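Local coordinates for cell surface protein (Faecalibacterium prausnitzii A2-165, PDB 4GT6) that is of unknown function but, as an extracellular protein with BspA-type leucine-rich repeats, probably binds other proteins at the bacterial cell surface, at residues S269-D274 with D292-S297. Residues are numbered along the deposited sequence; the frame is centred on the assembly and turned at random. Where two conformers were deposited one is given.
Sequences SVKMPD and DIEFSS. With NA (sodium ion), chain R; EDO (1,2-ethanediol), chain I.
In one of two deposited conformers of its side chain, K271 puts NZ 2.8 Å from E294 OE1 in a salt bridge, nearly in line with the carboxylate C-O bond; the pairing is therefore tentative. In that conformer the lysine chain bends at its last torsion (chi4 -57°), which sets NZ beside OE1. S269 lies on the same face, where a water joins its OG to D292 OD2. V270 and I293 point to the other face; their CG1 atoms touch at 3.9 Å. Next along, M272, a selenomethionine, sets CE 3.6 Å from F295 CD1, approaching the ring obliquely. I293 CG2 covers the centre of one face of that ring. The backbones pair in parallel: V270 N binds D292 O, V270 O accepts from E294 N, and M272 N binds E294 O. These are neighbouring strands of successive turns in a BspA-type leucine-rich repeat solenoid. Strand 246-248 flanks 269-271 on its other side, and I316 of strand 315-317 packs on I293 and F295. Beyond the strands, S297 N donates to D274 OD1 at 2.9 Å, from 47° above the carboxylate plane. A 1,2-ethanediol, probably from the crystallisation liquor, also donates to OD1 through O2. A water bridges D274 OD2 and S297 OG. S297 O binds a sodium ion at 2.4 Å, with four waters and E320 O completing the site. S296 OG is hydrogen-bonded to V276 O and R298 N, while S296 N is buried without a partner.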
loop_
_atom_site.group_PDB
_atom_site.type_symbol
_atom_site.label_atom_id
_atom_site.label_comp_id
_atom_site.label_asym_id
_atom_site.label_seq_id
_atom_site.Cartn_x
_atom_site.Cartn_y
_atom_site.Cartn_z
ATOM N N SER A 269 24.503 -0.954 8.188
ATOM C CA SER A 269 25.351 -1.676 7.251
ATOM C C SER A 269 24.564 -2.774 6.566
ATOM O O SER A 269 23.896 -3.533 7.245
ATOM C CB SER A 269 26.533 -2.283 8.008
ATOM O OG SER A 269 27.365 -3.047 7.151
ATOM N N VAL A 270 24.657 -2.879 5.239
ATOM C CA VAL A 270 23.969 -3.967 4.539
ATOM C C VAL A 270 24.979 -4.674 3.619
ATOM O O VAL A 270 25.849 -4.020 3.035
ATOM C CB VAL A 270 22.679 -3.511 3.793
ATOM C CG1 VAL A 270 22.972 -2.509 2.672
ATOM C CG2 VAL A 270 21.864 -4.706 3.273
ATOM N N LYS A 271 24.862 -6.016 3.513
ATOM C CA LYS A 271 25.723 -6.807 2.637
ATOM C C LYS A 271 24.848 -7.645 1.721
ATOM O O LYS A 271 23.889 -8.263 2.182
ATOM C CB LYS A 271 26.711 -7.667 3.440
ATOM C CG LYS A 271 27.762 -6.795 4.116
ATOM C CD LYS A 271 28.746 -7.539 4.998
ATOM C CE LYS A 271 29.655 -6.576 5.729
ATOM N NZ LYS A 271 30.403 -5.680 4.800
HETATM N N MSE A 272 25.131 -7.595 0.413
HETATM C CA MSE A 272 24.373 -8.342 -0.607
HETATM C C MSE A 272 25.182 -9.527 -1.082
HETATM O O MSE A 272 26.347 -9.324 -1.413
HETATM C CB MSE A 272 24.084 -7.480 -1.861
HETATM C CG MSE A 272 23.272 -6.293 -1.631
HETATM SE SE MSE A 272 23.017 -5.511 -3.381
HETATM C CE MSE A 272 22.837 -3.733 -2.631
ATOM N N PRO A 273 24.565 -10.723 -1.247
ATOM C CA PRO A 273 25.286 -11.838 -1.860
ATOM C C PRO A 273 25.341 -11.636 -3.376
ATOM O O PRO A 273 24.487 -10.905 -3.930
ATOM C CB PRO A 273 24.409 -13.052 -1.490
ATOM C CG PRO A 273 23.014 -12.501 -1.509
ATOM C CD PRO A 273 23.152 -11.075 -0.974
ATOM N N ASP A 274 26.252 -12.358 -4.061
ATOM C CA ASP A 274 26.356 -12.244 -5.517
ATOM C C ASP A 274 25.170 -12.917 -6.235
ATOM O O ASP A 274 24.989 -12.695 -7.435
ATOM C CB ASP A 274 27.695 -12.784 -6.027
ATOM C CG ASP A 274 28.894 -11.962 -5.566
ATOM O OD1 ASP A 274 28.723 -10.747 -5.294
ATOM O OD2 ASP A 274 30.001 -12.528 -5.493
ATOM N N ASP A 292 27.162 1.858 5.343
ATOM C CA ASP A 292 27.975 0.926 4.557
ATOM C C ASP A 292 27.123 -0.016 3.748
ATOM O O ASP A 292 26.168 -0.597 4.266
ATOM C CB ASP A 292 28.882 0.111 5.499
ATOM C CG ASP A 292 29.873 0.962 6.270
ATOM O OD1 ASP A 292 30.702 1.632 5.627
ATOM O OD2 ASP A 292 29.836 0.932 7.514
ATOM N N ILE A 293 27.443 -0.123 2.461
ATOM C CA ILE A 293 26.744 -1.005 1.531
ATOM C C ILE A 293 27.779 -1.825 0.768
ATOM O O ILE A 293 28.678 -1.242 0.164
ATOM C CB ILE A 293 25.829 -0.214 0.538
ATOM C CG1 ILE A 293 24.769 0.612 1.276
ATOM C CG2 ILE A 293 25.153 -1.181 -0.482
ATOM C CD1 ILE A 293 24.808 2.036 0.924
ATOM N N GLU A 294 27.659 -3.160 0.813
ATOM C CA GLU A 294 28.485 -4.089 0.041
ATOM C C GLU A 294 27.561 -4.652 -1.033
ATOM O O GLU A 294 26.571 -5.315 -0.722
ATOM C CB GLU A 294 29.076 -5.178 0.944
ATOM C CG GLU A 294 30.033 -6.126 0.235
ATOM C CD GLU A 294 30.800 -7.078 1.134
ATOM O OE1 GLU A 294 31.097 -6.707 2.294
ATOM O OE2 GLU A 294 31.134 -8.190 0.662
ATOM N N PHE A 295 27.839 -4.317 -2.289
ATOM C CA PHE A 295 27.009 -4.701 -3.405
ATOM C C PHE A 295 27.315 -6.071 -3.937
ATOM O O PHE A 295 28.456 -6.515 -3.883
ATOM C CB PHE A 295 27.232 -3.709 -4.564
ATOM C CG PHE A 295 26.700 -2.323 -4.306
ATOM C CD1 PHE A 295 25.356 -2.028 -4.510
ATOM C CD2 PHE A 295 27.543 -1.310 -3.854
ATOM C CE1 PHE A 295 24.860 -0.740 -4.268
ATOM C CE2 PHE A 295 27.052 -0.015 -3.637
ATOM C CZ PHE A 295 25.719 0.264 -3.859
ATOM N N SER A 296 26.311 -6.677 -4.584
ATOM C CA SER A 296 26.460 -7.892 -5.351
ATOM C C SER A 296 27.287 -7.576 -6.612
ATOM O O SER A 296 27.088 -6.501 -7.209
ATOM C CB SER A 296 25.083 -8.387 -5.772
ATOM O OG SER A 296 25.236 -9.312 -6.838
ATOM N N SER A 297 28.122 -8.529 -7.068
ATOM C CA SER A 297 28.902 -8.347 -8.302
ATOM C C SER A 297 28.028 -8.561 -9.561
ATOM O O SER A 297 28.529 -8.395 -10.673
ATOM C CB SER A 297 30.079 -9.328 -8.325
ATOM O OG SER A 297 29.588 -10.657 -8.446
HETATM NA NA NA R . 29.442 -6.290 -11.317
HETATM C C1 EDO I . 29.675 -9.162 -2.256
HETATM O O1 EDO I . 28.707 -10.131 -2.630
HETATM C C2 EDO I . 30.941 -9.288 -3.152
HETATM O O2 EDO I . 30.624 -8.964 -4.500
HETATM O O HOH W 1 30.206 -2.299 7.990
HETATM O O HOH W 2 32.114 -11.912 -7.338
HETATM O O HOH W 3 27.710 -5.357 -9.825
HETATM O O HOH W 4 27.656 -6.293 -12.981
HETATM O O HOH W 5 30.927 -7.416 -12.908
HETATM O O HOH W 6 31.273 -6.172 -9.735
#